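Long-range contacts in signal recognition particle receptor beta subunit (Mus musculus, PDB 2FH5), which binds GTP as a subunit of the signal recognition particle receptor, which directs nascent secretory proteins to the endoplasmic reticulum membrane: residues S78-V82 and S115-L119; S88-Q92 and Q125-K131; K96-L102 and L140-L144; L106-M110 and F177-L182; S132-Q137 and E185-C189. All coordinates share one frame. Residues are numbered along the deposited sequence.

Contact 1: residues S78-V82 and S115-L119; sequences SARAV and SPSLL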
# COMPACT_ATOMS: atom_id res chain seq x y z
N SER B 78 14.85 13.33 -4.87
CA SER B 78 15.27 12.24 -5.78
C SER B 78 14.22 11.93 -6.85
O SER B 78 14.45 11.06 -7.70
CB SER B 78 15.50 10.94 -4.99
OG SER B 78 16.28 11.14 -3.82
N ALA B 79 13.09 12.64 -6.82
CA ALA B 79 12.01 12.38 -7.75
C ALA B 79 12.05 13.02 -9.13
O ALA B 79 12.15 14.23 -9.28
CB ALA B 79 10.68 12.70 -7.10
N ARG B 80 11.93 12.17 -10.13
CA ARG B 80 11.87 12.59 -11.51
C ARG B 80 10.38 12.83 -11.79
O ARG B 80 10.01 13.64 -12.65
CB ARG B 80 12.38 11.47 -12.40
CG ARG B 80 12.13 11.66 -13.86
CD ARG B 80 12.64 10.45 -14.62
NE ARG B 80 13.18 10.82 -15.93
CZ ARG B 80 14.35 11.43 -16.10
NH1 ARG B 80 15.11 11.73 -15.06
NH2 ARG B 80 14.75 11.75 -17.33
N ALA B 81 9.53 12.11 -11.05
CA ALA B 81 8.09 12.22 -11.22
C ALA B 81 7.34 11.77 -9.97
O ALA B 81 7.85 10.97 -9.18
CB ALA B 81 7.64 11.40 -12.41
N VAL B 82 6.13 12.28 -9.83
CA VAL B 82 5.28 11.96 -8.70
C VAL B 82 3.93 11.56 -9.25
O VAL B 82 3.40 12.26 -10.11
CB VAL B 82 5.07 13.19 -7.79
CG1 VAL B 82 4.06 12.86 -6.66
CG2 VAL B 82 6.39 13.62 -7.22
N SER B 115 11.69 20.78 -10.67
CA SER B 115 10.36 20.28 -10.40
C SER B 115 10.05 18.97 -11.10
O SER B 115 10.24 18.83 -12.31
CB SER B 115 9.32 21.32 -10.79
OG SER B 115 9.17 22.26 -9.74
N PRO B 116 9.58 17.98 -10.33
CA PRO B 116 9.25 16.69 -10.93
C PRO B 116 7.96 16.81 -11.71
O PRO B 116 7.14 17.67 -11.43
CB PRO B 116 9.10 15.79 -9.71
CG PRO B 116 8.50 16.70 -8.72
CD PRO B 116 9.37 17.93 -8.87
N SER B 117 7.81 15.96 -12.72
CA SER B 117 6.61 15.92 -13.51
C SER B 117 5.56 15.29 -12.54
O SER B 117 5.90 14.43 -11.73
CB SER B 117 6.89 15.04 -14.73
OG SER B 117 5.74 14.87 -15.54
N LEU B 118 4.30 15.71 -12.63
CA LEU B 118 3.27 15.20 -11.72
C LEU B 118 2.02 14.61 -12.37
O LEU B 118 1.40 15.21 -13.22
CB LEU B 118 2.86 16.33 -10.77
CG LEU B 118 1.55 16.22 -9.99
CD1 LEU B 118 1.56 15.06 -9.01
CD2 LEU B 118 1.34 17.52 -9.25
N LEU B 119 1.63 13.40 -11.96
CA LEU B 119 0.43 12.79 -12.52
C LEU B 119 -0.60 12.55 -11.43
O LEU B 119 -0.27 12.22 -10.29
CB LEU B 119 0.75 11.45 -13.20
CG LEU B 119 -0.43 10.64 -13.74
CD1 LEU B 119 -0.97 11.28 -15.02
CD2 LEU B 119 0.01 9.21 -14.02
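Val82 lays its side chain against both Pro116 and Leu118: CG2 of Val82 is 4.0 Å from CG of Pro116, and CG1 of Val82 is 4.1 Å from CD1 of Leu118. Beneath this apolar patch the two backbones pair in parallel, Ala81 opposite Ser117 and Val82 opposite Leu118. Three hydrogen bonds zigzag between them: Ser117 N to Arg80 O (3.2 Å), Val82 N to Ser117 O (2.9 Å) and Leu119 N to Val82 O (2.8 Å). Two CA-H...O contacts accompany them, Ala81 CA to Ser117 O at 3.2 Å and Leu118 CA to Val82 O at 3.4 Å. The pair belongs to a classic beta-alpha-beta crossover, in which helix 91-110 links two adjacent parallel strands of the GTPase sheet. That helix covers the face bearing Val82 and Leu118, with Leu106 on Leu118, while Trp209 of helix 204-213 covers Ala81 and Ser117 on the other. Strands 9-13 and 184-188 flank the pair.

Contact 2: residues S88-Q92 and Q125-K131; sequences SAAFQ and QDIAMAK. With GTP (guanosine-5'-triphosphate), chain D.
The guanine-recognition loop of this GTPase, the NKxD motif (Asn123 to Asp126), is joined here to the loop that leads into helix 91-110. Segment 125-131 has no regular secondary structure; a type I beta turn runs from Ile127 to Ala130, closed by Ala130 N to Ile127 O at 3.2 Å. Ser88 to Ala90 form a loop, and the helix begins at Phe91. The CA atoms nearest each other across the segments are those of Ala89 and Ala130, 4.0 Å apart, and one backbone hydrogen bond ties the segments, Lys131 N to Ser88 O (3.0 Å, 166°). Ala89 CB sits 3.9 Å from Ile127 CG2 and 4.0 Å from Met129 CG. Met129, with chi1 p and chi2 t, brings CE to 3.1 Å from Ala89 O. Lys131 starts m, m and curls back, so that NZ bonds Met129 O (3.1 Å) and lies 3.2 Å from Gln92 CG. Gln125, also m, m, sends NE2 to Lys131 O (3.2 Å), bracing the loop across its base; Ser88 OG bonds Asn123 O. Asp126, chi1 p, grips the base of GTP: OD1 accepts from N1 at 2.6 Å and OD2 from N2 at 2.7 Å, while Ile127 CG1 lies 3.6 Å from N2. Two acceptors facing two donors are the chemistry of guanine specificity, since adenine lacks both the N1 proton and the 2-amino group.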
# COMPACT_ATOMS: atom_id res chain seq x y z
N SER B 88 -10.99 6.80 -7.04
CA SER B 88 -12.06 7.46 -7.77
C SER B 88 -13.49 7.15 -7.31
O SER B 88 -14.42 7.94 -7.52
CB SER B 88 -11.89 7.16 -9.25
OG SER B 88 -10.58 7.53 -9.65
N ALA B 89 -13.65 6.00 -6.65
CA ALA B 89 -14.96 5.57 -6.15
C ALA B 89 -15.31 6.22 -4.82
O ALA B 89 -16.48 6.41 -4.52
CB ALA B 89 -14.99 4.03 -6.00
N ALA B 90 -14.31 6.53 -4.01
CA ALA B 90 -14.55 7.15 -2.71
C ALA B 90 -14.30 8.66 -2.77
O ALA B 90 -14.42 9.37 -1.76
CB ALA B 90 -13.65 6.51 -1.64
N PHE B 91 -13.97 9.15 -3.96
CA PHE B 91 -13.66 10.55 -4.13
C PHE B 91 -14.68 11.53 -3.52
O PHE B 91 -14.28 12.45 -2.80
CB PHE B 91 -13.46 10.85 -5.61
CG PHE B 91 -12.96 12.22 -5.86
CD1 PHE B 91 -11.69 12.60 -5.46
CD2 PHE B 91 -13.80 13.18 -6.42
CE1 PHE B 91 -11.26 13.91 -5.60
CE2 PHE B 91 -13.38 14.50 -6.56
CZ PHE B 91 -12.10 14.86 -6.15
N GLN B 92 -15.97 11.32 -3.78
CA GLN B 92 -17.00 12.21 -3.25
C GLN B 92 -16.91 12.48 -1.74
O GLN B 92 -17.09 13.62 -1.30
CB GLN B 92 -18.40 11.68 -3.58
CG GLN B 92 -18.64 11.50 -5.07
CD GLN B 92 -18.82 12.83 -5.83
OE1 GLN B 92 -18.05 13.79 -5.64
NE2 GLN B 92 -19.83 12.87 -6.70
N GLN B 125 -11.17 2.72 -11.27
CA GLN B 125 -12.17 2.97 -12.31
C GLN B 125 -13.08 1.76 -12.57
O GLN B 125 -14.23 1.93 -13.00
CB GLN B 125 -11.49 3.39 -13.63
CG GLN B 125 -10.90 4.79 -13.63
CD GLN B 125 -11.94 5.87 -13.34
OE1 GLN B 125 -13.01 5.88 -13.93
NE2 GLN B 125 -11.62 6.77 -12.43
N ASP B 126 -12.57 0.56 -12.29
CA ASP B 126 -13.34 -0.68 -12.46
C ASP B 126 -14.60 -0.71 -11.58
O ASP B 126 -15.50 -1.51 -11.81
CB ASP B 126 -12.47 -1.88 -12.11
CG ASP B 126 -11.97 -1.83 -10.67
OD1 ASP B 126 -11.06 -1.03 -10.36
OD2 ASP B 126 -12.48 -2.59 -9.83
N ILE B 127 -14.66 0.13 -10.55
CA ILE B 127 -15.84 0.17 -9.68
C ILE B 127 -16.87 1.07 -10.34
O ILE B 127 -16.53 2.16 -10.82
CB ILE B 127 -15.47 0.68 -8.27
CG1 ILE B 127 -14.55 -0.34 -7.58
CG2 ILE B 127 -16.72 0.90 -7.43
CD1 ILE B 127 -13.97 0.15 -6.28
N ALA B 128 -18.12 0.63 -10.38
CA ALA B 128 -19.17 1.39 -11.05
C ALA B 128 -19.34 2.87 -10.66
O ALA B 128 -19.35 3.74 -11.53
CB ALA B 128 -20.51 0.65 -10.89
N MET B 129 -19.47 3.16 -9.37
CA MET B 129 -19.66 4.53 -8.91
C MET B 129 -18.43 5.46 -9.04
O MET B 129 -18.41 6.54 -8.44
CB MET B 129 -20.11 4.50 -7.43
CG MET B 129 -19.01 4.08 -6.44
SD MET B 129 -19.56 3.59 -4.74
CE MET B 129 -19.24 5.12 -3.79
N ALA B 130 -17.44 5.07 -9.83
CA ALA B 130 -16.21 5.85 -9.97
C ALA B 130 -16.33 7.16 -10.76
O ALA B 130 -16.79 7.17 -11.90
CB ALA B 130 -15.13 4.99 -10.56
N LYS B 131 -15.92 8.26 -10.13
CA LYS B 131 -15.96 9.57 -10.79
C LYS B 131 -14.85 9.60 -11.84
O LYS B 131 -13.78 9.01 -11.66
CB LYS B 131 -15.72 10.68 -9.77
CG LYS B 131 -16.71 10.69 -8.62
CD LYS B 131 -18.10 11.13 -9.06
CE LYS B 131 -19.13 10.02 -8.86
NZ LYS B 131 -19.13 9.44 -7.47
PG GTP D . -1.75 2.65 2.17
O1G GTP D . -2.56 2.68 3.37
O2G GTP D . -0.64 1.65 2.23
O3G GTP D . -1.22 4.06 1.83
O3B GTP D . -2.87 2.11 0.97
PB GTP D . -2.57 1.88 -0.51
O1B GTP D . -2.85 3.12 -1.30
O2B GTP D . -1.19 1.33 -0.79
O3A GTP D . -3.73 0.83 -0.84
PA GTP D . -3.63 -0.63 -1.43
O1A GTP D . -2.82 -0.68 -2.61
O2A GTP D . -3.17 -1.59 -0.37
O5' GTP D . -5.15 -0.79 -1.84
C5' GTP D . -6.13 -0.77 -0.82
C4' GTP D . -7.26 -1.73 -1.19
O4' GTP D . -7.89 -1.32 -2.43
C3' GTP D . -6.81 -3.17 -1.43
O3' GTP D . -7.79 -4.11 -0.90
C2' GTP D . -6.71 -3.25 -2.93
O2' GTP D . -6.71 -4.58 -3.48
C1' GTP D . -7.84 -2.35 -3.41
N9 GTP D . -7.60 -1.70 -4.69
C8 GTP D . -6.44 -1.01 -5.06
N7 GTP D . -6.56 -0.53 -6.29
C5 GTP D . -7.84 -0.91 -6.75
C6 GTP D . -8.54 -0.70 -7.95
O6 GTP D . -8.21 -0.10 -8.95
N1 GTP D . -9.85 -1.25 -8.05
C2 GTP D . -10.43 -1.98 -7.03
N2 GTP D . -11.68 -2.49 -7.21
N3 GTP D . -9.75 -2.17 -5.87
C4 GTP D . -8.47 -1.64 -5.74

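Contact 3: residues K96-L102 and L140-L144; sequences KDVAEFL and LEKEL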
# COMPACT_ATOMS: atom_id res chain seq x y z
N LYS B 96 -12.01 16.60 0.33
CA LYS B 96 -11.25 17.53 1.15
C LYS B 96 -9.93 16.96 1.63
O LYS B 96 -8.92 17.68 1.61
CB LYS B 96 -12.12 18.01 2.32
CG LYS B 96 -13.32 18.81 1.81
CD LYS B 96 -13.97 19.69 2.87
CE LYS B 96 -14.68 20.90 2.24
NZ LYS B 96 -15.58 20.53 1.09
N ASP B 97 -9.91 15.68 2.02
CA ASP B 97 -8.65 15.08 2.48
C ASP B 97 -7.67 14.97 1.32
O ASP B 97 -6.47 15.19 1.49
CB ASP B 97 -8.90 13.70 3.09
CG ASP B 97 -9.55 13.77 4.47
OD1 ASP B 97 -9.07 14.55 5.32
OD2 ASP B 97 -10.55 13.05 4.71
N VAL B 98 -8.19 14.64 0.14
CA VAL B 98 -7.38 14.52 -1.06
C VAL B 98 -6.78 15.88 -1.41
O VAL B 98 -5.55 16.00 -1.52
CB VAL B 98 -8.23 14.05 -2.28
CG1 VAL B 98 -7.39 14.11 -3.54
CG2 VAL B 98 -8.76 12.64 -2.04
N ALA B 99 -7.63 16.89 -1.59
CA ALA B 99 -7.17 18.25 -1.94
C ALA B 99 -6.11 18.78 -0.97
O ALA B 99 -5.11 19.36 -1.38
CB ALA B 99 -8.36 19.23 -1.99
N GLU B 100 -6.34 18.57 0.32
CA GLU B 100 -5.41 19.02 1.34
C GLU B 100 -4.03 18.39 1.23
O GLU B 100 -3.01 19.05 1.48
CB GLU B 100 -6.00 18.74 2.72
CG GLU B 100 -5.07 18.99 3.87
CD GLU B 100 -5.80 18.85 5.20
OE1 GLU B 100 -6.65 19.73 5.47
OE2 GLU B 100 -5.54 17.87 5.95
N PHE B 101 -3.99 17.10 0.88
CA PHE B 101 -2.72 16.42 0.76
C PHE B 101 -2.08 16.84 -0.57
O PHE B 101 -0.89 17.12 -0.61
CB PHE B 101 -2.92 14.90 0.83
CG PHE B 101 -1.65 14.08 0.70
CD1 PHE B 101 -0.40 14.62 0.99
CD2 PHE B 101 -1.71 12.76 0.26
CE1 PHE B 101 0.78 13.86 0.84
CE2 PHE B 101 -0.55 11.99 0.10
CZ PHE B 101 0.70 12.55 0.39
N LEU B 102 -2.87 16.89 -1.63
CA LEU B 102 -2.35 17.30 -2.93
C LEU B 102 -1.74 18.71 -2.84
O LEU B 102 -0.67 18.97 -3.41
CB LEU B 102 -3.47 17.24 -3.98
CG LEU B 102 -3.09 17.67 -5.39
CD1 LEU B 102 -1.93 16.83 -5.92
CD2 LEU B 102 -4.34 17.57 -6.27
N LEU B 140 -11.24 19.10 -7.78
CA LEU B 140 -10.00 19.42 -7.08
C LEU B 140 -9.58 20.88 -7.30
O LEU B 140 -9.05 21.51 -6.38
CB LEU B 140 -8.87 18.51 -7.52
CG LEU B 140 -8.90 17.15 -6.85
CD1 LEU B 140 -7.96 16.25 -7.60
CD2 LEU B 140 -8.55 17.31 -5.36
N GLU B 141 -9.81 21.41 -8.50
CA GLU B 141 -9.46 22.81 -8.77
C GLU B 141 -10.33 23.70 -7.89
O GLU B 141 -9.84 24.60 -7.21
CB GLU B 141 -9.66 23.15 -10.26
CG GLU B 141 -8.73 22.34 -11.14
CD GLU B 141 -8.75 22.74 -12.61
OE1 GLU B 141 -9.84 23.05 -13.13
OE2 GLU B 141 -7.67 22.71 -13.24
N LYS B 142 -11.63 23.43 -7.90
CA LYS B 142 -12.55 24.21 -7.09
C LYS B 142 -12.13 24.18 -5.61
O LYS B 142 -12.18 25.18 -4.92
CB LYS B 142 -13.97 23.66 -7.28
CG LYS B 142 -14.98 24.13 -6.23
CD LYS B 142 -16.37 23.52 -6.48
CE LYS B 142 -17.37 23.96 -5.40
NZ LYS B 142 -18.74 23.39 -5.60
N GLU B 143 -11.68 23.02 -5.15
CA GLU B 143 -11.27 22.85 -3.76
C GLU B 143 -9.91 23.48 -3.42
O GLU B 143 -9.72 24.05 -2.36
CB GLU B 143 -11.25 21.36 -3.44
CG GLU B 143 -11.15 21.05 -1.97
CD GLU B 143 -12.44 21.36 -1.24
OE1 GLU B 143 -13.52 20.94 -1.74
OE2 GLU B 143 -12.37 22.02 -0.17
N LEU B 144 -8.93 23.37 -4.32
CA LEU B 144 -7.63 23.97 -4.04
C LEU B 144 -7.83 25.49 -4.07
O LEU B 144 -7.14 26.26 -3.39
CB LEU B 144 -6.63 23.53 -5.10
CG LEU B 144 -6.29 22.03 -5.08
CD1 LEU B 144 -5.60 21.64 -6.36
CD2 LEU B 144 -5.41 21.73 -3.90
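Ala99, short enough to let another helix come close, takes the middle of this crossing. The axes of segments 96-102 and 140-144 approach to 9.5 Å at a signed angle of -68°, with the CA atoms of Ala99 and Leu140 6.0 Å apart. Three side chains converge on Ala99: Glu143 CG lies 3.3 Å from Ala99 CB, Leu140 CD2 3.9 Å from the same CB, and Leu144 CD2 3.5 Å from Ala99 O. Leu140 and Leu144 share the mt rotamer and reach across to the same partner, Leu102. The latter, in tp, sends CD2 to 4.1 Å from Leu140 CD1 and 4.3 Å from Leu144 CD1. Val98, with chi1 t, adds CG1 at 3.9 Å from Leu140 CD2. At the exposed margin Glu143 bends (chi1 t, chi2 p), so that its methylene lies on Ala99 while its carboxylate turns to Lys96, whose m, t, t, p chain carries NZ to 3.5 Å from Glu143 OE1, a salt bridge. Val98 and Leu102 also rest on Phe84 of strand 79-87, and Val98 on Leu15 of the GTP-binding loop. Two helices packed against each other, here at a steep angle, over one face of a mostly parallel central sheet are typical of P-loop GTPases.

Contact 4: residues L106-M110 and F177-L182; sequences LIDSM and FSQLPL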
# COMPACT_ATOMS: atom_id res chain seq x y z
N LEU B 106 1.80 19.77 -4.19
CA LEU B 106 2.02 20.79 -5.22
C LEU B 106 3.05 21.78 -4.73
O LEU B 106 3.99 22.14 -5.44
CB LEU B 106 0.72 21.52 -5.51
CG LEU B 106 -0.25 20.65 -6.29
CD1 LEU B 106 -1.57 21.36 -6.40
CD2 LEU B 106 0.33 20.36 -7.66
N ILE B 107 2.88 22.23 -3.50
CA ILE B 107 3.83 23.16 -2.94
C ILE B 107 5.22 22.54 -2.90
O ILE B 107 6.16 23.10 -3.47
CB ILE B 107 3.38 23.62 -1.55
CG1 ILE B 107 2.34 24.73 -1.72
CG2 ILE B 107 4.55 24.06 -0.73
CD1 ILE B 107 1.79 25.25 -0.42
N ASP B 108 5.36 21.38 -2.26
CA ASP B 108 6.66 20.70 -2.18
C ASP B 108 7.33 20.57 -3.53
O ASP B 108 8.52 20.80 -3.67
CB ASP B 108 6.51 19.31 -1.60
CG ASP B 108 6.24 19.32 -0.12
OD1 ASP B 108 5.98 20.40 0.44
OD2 ASP B 108 6.28 18.23 0.49
N SER B 109 6.54 20.18 -4.54
CA SER B 109 7.06 19.98 -5.88
C SER B 109 7.61 21.24 -6.54
O SER B 109 8.66 21.20 -7.20
CB SER B 109 5.98 19.37 -6.77
OG SER B 109 5.56 18.12 -6.26
N MET B 110 6.92 22.36 -6.36
CA MET B 110 7.36 23.62 -6.96
C MET B 110 8.61 24.18 -6.29
O MET B 110 9.47 24.74 -6.96
CB MET B 110 6.23 24.65 -6.94
CG MET B 110 5.07 24.26 -7.82
SD MET B 110 3.74 25.47 -7.79
CE MET B 110 3.47 25.66 -6.03
N PHE B 177 -5.07 23.89 -12.57
CA PHE B 177 -3.77 23.23 -12.65
C PHE B 177 -2.86 23.79 -13.75
O PHE B 177 -1.64 23.82 -13.57
CB PHE B 177 -3.96 21.73 -12.83
CG PHE B 177 -4.45 21.02 -11.59
CD1 PHE B 177 -3.59 20.79 -10.52
CD2 PHE B 177 -5.79 20.60 -11.49
CE1 PHE B 177 -4.06 20.13 -9.35
CE2 PHE B 177 -6.26 19.95 -10.34
CZ PHE B 177 -5.40 19.71 -9.26
N SER B 178 -3.44 24.23 -14.86
CA SER B 178 -2.64 24.80 -15.97
C SER B 178 -1.83 26.06 -15.56
O SER B 178 -0.81 26.35 -16.17
CB SER B 178 -3.54 25.14 -17.15
OG SER B 178 -4.43 26.19 -16.81
N GLN B 179 -2.28 26.79 -14.55
CA GLN B 179 -1.56 27.98 -14.09
C GLN B 179 -0.29 27.60 -13.33
O GLN B 179 0.49 28.46 -12.91
CB GLN B 179 -2.45 28.81 -13.15
CG GLN B 179 -3.87 28.98 -13.61
CD GLN B 179 -4.74 29.58 -12.53
OE1 GLN B 179 -4.26 29.85 -11.42
NE2 GLN B 179 -6.02 29.80 -12.85
N LEU B 180 -0.06 26.31 -13.15
CA LEU B 180 1.10 25.89 -12.39
C LEU B 180 2.38 25.76 -13.16
O LEU B 180 2.38 25.31 -14.31
CB LEU B 180 0.81 24.54 -11.71
CG LEU B 180 -0.19 24.44 -10.56
CD1 LEU B 180 -0.14 23.03 -9.99
CD2 LEU B 180 0.16 25.45 -9.49
N PRO B 181 3.51 26.15 -12.55
CA PRO B 181 4.81 26.03 -13.21
C PRO B 181 5.26 24.56 -13.05
O PRO B 181 6.36 24.31 -12.55
CB PRO B 181 5.70 26.98 -12.42
CG PRO B 181 5.12 26.90 -11.02
CD PRO B 181 3.62 26.94 -11.31
N LEU B 182 4.40 23.62 -13.46
CA LEU B 182 4.66 22.18 -13.37
C LEU B 182 3.89 21.41 -14.43
O LEU B 182 2.78 21.78 -14.80
CB LEU B 182 4.16 21.60 -12.05
CG LEU B 182 4.64 21.94 -10.64
CD1 LEU B 182 3.52 21.64 -9.67
CD2 LEU B 182 5.87 21.13 -10.31
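In this P-loop GTPase fold, the C-terminal end of helix 91-110 is covered by the connection that leads from helix 133-150 to the edge strand 184-188. The last part of that connection opens with a 3-10 segment, 177-179, then runs through an inverse gamma turn centred on Pro181, so that Leu180 and Leu182 both point toward the helix. No hydrogen bond joins the two segments; the fit is one of shape. Leu182 is the main bump from the loop. It wedges among Leu106, Ser109 and Met110, its CD1 4.0 Å from Leu106 CD2 and its CD2 4.0 Å from Ser109 CB. Leu106 answers from the helix, entering the hollow formed by Phe177, Leu180 and Leu182, where its CD1 is 4.1 Å from Phe177 CE1. Beyond it, Met110 extends along the loop (chi2 t) and fits its sulfur against the corner of the chain. Leu144 of helix 133-150 packs on both Leu106 and Phe177, closing the deep end of the cluster, while Ser115 lies on Leu182. Across these two segments the closest approach of Leu106 is its CD2 to Leu180 CD1 at 3.6 Å, and the thioether of Met110 places SD 3.8 Å from Pro181 CG and 4.0 Å from Leu180 CD2.

Contact 5: residues S132-Q137 and E185-C189; sequences SAKLIQ and EFLEC
Phe186, Ala133 and Glu188 carry much of this contact between the first turn of helix 133-150 and the edge strand 184-188. Helix segment 133-137 runs across strand 185-188 at 140° between their N-to-C directions, the axes 8.4 Å apart at closest approach, with the CA atoms of Ala133 and Glu188 6.0 Å apart. Phe186 points toward the helix with chi1 near -82° and chi2 near 77°. One ring face receives Gln137 CG in a CH-pi contact, 3.7 Å from the ring centroid and 27° off the normal; Gln137 is extended (chi1 and chi2 t). Ile136 CG2 stands at the ring edge, 4.2 Å from Phe186 CE2. Ala133 faces the strand, its CB 4.4 Å from Phe186 CB and 3.5 Å from Glu188 CG. Glu188, chi1 m and chi2 t, reaches along the helix start, where its OE2 accepts from Ala133 N (3.1 Å, 165°). Ser132 is the N-cap: with chi1 p, its OG accepts from Leu135 N at 3.0 Å. Two first-turn amides without a helical acceptor are thus satisfied by side chains, one from the strand, while Ile136 N bonds Ser132 O at 3.0 Å in the helical pattern. Strand 117-123 pairs with 184-188 and supplies Cys122 beneath Ala133 and Ile120 beside Phe186; helix 204-213 packs on Leu187, whose CA-to-CB bond points away from helix 133-150.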
# COMPACT_ATOMS: atom_id res chain seq x y z
N SER B 132 -15.11 10.28 -12.95
CA SER B 132 -14.14 10.37 -14.03
C SER B 132 -12.98 11.26 -13.65
O SER B 132 -13.08 12.04 -12.70
CB SER B 132 -14.81 10.94 -15.27
OG SER B 132 -15.07 12.33 -15.09
N ALA B 133 -11.88 11.17 -14.40
CA ALA B 133 -10.70 11.99 -14.17
C ALA B 133 -11.05 13.45 -14.49
O ALA B 133 -10.50 14.38 -13.91
CB ALA B 133 -9.54 11.53 -15.03
N LYS B 134 -11.99 13.64 -15.41
CA LYS B 134 -12.41 14.99 -15.78
C LYS B 134 -13.11 15.62 -14.58
O LYS B 134 -12.77 16.73 -14.16
CB LYS B 134 -13.33 14.92 -17.00
CG LYS B 134 -13.84 16.25 -17.53
CD LYS B 134 -14.45 16.05 -18.93
CE LYS B 134 -15.18 17.28 -19.44
NZ LYS B 134 -16.40 17.60 -18.64
N LEU B 135 -14.07 14.90 -14.00
CA LEU B 135 -14.79 15.42 -12.83
C LEU B 135 -13.89 15.59 -11.59
O LEU B 135 -14.07 16.50 -10.78
CB LEU B 135 -15.96 14.52 -12.49
CG LEU B 135 -16.74 14.92 -11.22
CD1 LEU B 135 -17.30 16.33 -11.33
CD2 LEU B 135 -17.88 13.93 -11.04
N ILE B 136 -12.91 14.71 -11.44
CA ILE B 136 -12.03 14.81 -10.29
C ILE B 136 -11.16 16.06 -10.43
O ILE B 136 -10.93 16.78 -9.45
CB ILE B 136 -11.19 13.52 -10.14
CG1 ILE B 136 -12.09 12.44 -9.53
CG2 ILE B 136 -9.93 13.75 -9.29
CD1 ILE B 136 -11.53 11.05 -9.65
N GLN B 137 -10.70 16.34 -11.65
CA GLN B 137 -9.89 17.53 -11.88
C GLN B 137 -10.70 18.78 -11.56
O GLN B 137 -10.20 19.69 -10.89
CB GLN B 137 -9.43 17.63 -13.33
CG GLN B 137 -8.42 18.74 -13.46
CD GLN B 137 -8.09 19.12 -14.89
OE1 GLN B 137 -7.99 18.26 -15.77
NE2 GLN B 137 -7.88 20.41 -15.12
N GLU B 185 -0.61 16.06 -15.22
CA GLU B 185 -1.57 15.34 -16.04
C GLU B 185 -2.51 14.50 -15.21
O GLU B 185 -2.20 14.14 -14.08
CB GLU B 185 -0.88 14.41 -17.01
CG GLU B 185 -0.18 15.08 -18.14
CD GLU B 185 0.58 14.09 -18.98
OE1 GLU B 185 -0.04 13.10 -19.46
OE2 GLU B 185 1.80 14.30 -19.13
N PHE B 186 -3.65 14.20 -15.81
CA PHE B 186 -4.65 13.36 -15.19
C PHE B 186 -4.89 12.19 -16.10
O PHE B 186 -4.89 12.34 -17.31
CB PHE B 186 -5.97 14.10 -15.03
CG PHE B 186 -6.04 14.99 -13.83
CD1 PHE B 186 -5.40 16.23 -13.82
CD2 PHE B 186 -6.80 14.62 -12.72
CE1 PHE B 186 -5.52 17.10 -12.73
CE2 PHE B 186 -6.93 15.47 -11.62
CZ PHE B 186 -6.29 16.72 -11.63
N LEU B 187 -5.07 11.01 -15.53
CA LEU B 187 -5.41 9.85 -16.34
C LEU B 187 -6.24 8.91 -15.47
O LEU B 187 -6.36 9.13 -14.26
CB LEU B 187 -4.16 9.16 -16.90
CG LEU B 187 -3.08 8.39 -16.14
CD1 LEU B 187 -3.65 7.12 -15.52
CD2 LEU B 187 -1.97 8.06 -17.12
N GLU B 188 -6.86 7.92 -16.08
CA GLU B 188 -7.68 6.96 -15.35
C GLU B 188 -7.00 5.60 -15.35
O GLU B 188 -6.19 5.30 -16.23
CB GLU B 188 -9.06 6.87 -15.99
CG GLU B 188 -9.78 8.20 -16.04
CD GLU B 188 -11.10 8.13 -16.79
OE1 GLU B 188 -11.17 7.42 -17.81
OE2 GLU B 188 -12.08 8.79 -16.36
N CYS B 189 -7.31 4.78 -14.35
CA CYS B 189 -6.73 3.45 -14.28
C CYS B 189 -7.44 2.57 -13.27
O CYS B 189 -8.31 3.02 -12.52
CB CYS B 189 -5.23 3.51 -13.93
SG CYS B 189 -4.83 4.24 -12.33

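Contacts 2, 3 and 4 follow helix 91-110 from its start to its end, while contact 1 pairs the strands on either side of that helix in the chain. Contact 5 extends the sheet of contact 1, through Leu118 O and Glu185 N at 3.0 Å. Phe177 of contact 4 ties the helical contacts together: Phe177 CE2 lies 3.5 Å from Phe186 CZ of contact 5, and Phe177 N lies 2.9 Å from Glu141 OE2 of contact 3. Only contact 2 binds GTP directly; contact 5, centred about 11 Å away, adjoins it through Gln125 N and Cys189 O at 3.1 Å. Contact 4 lies away from the nucleotide site, its centre about 25 Å from that of contact 2.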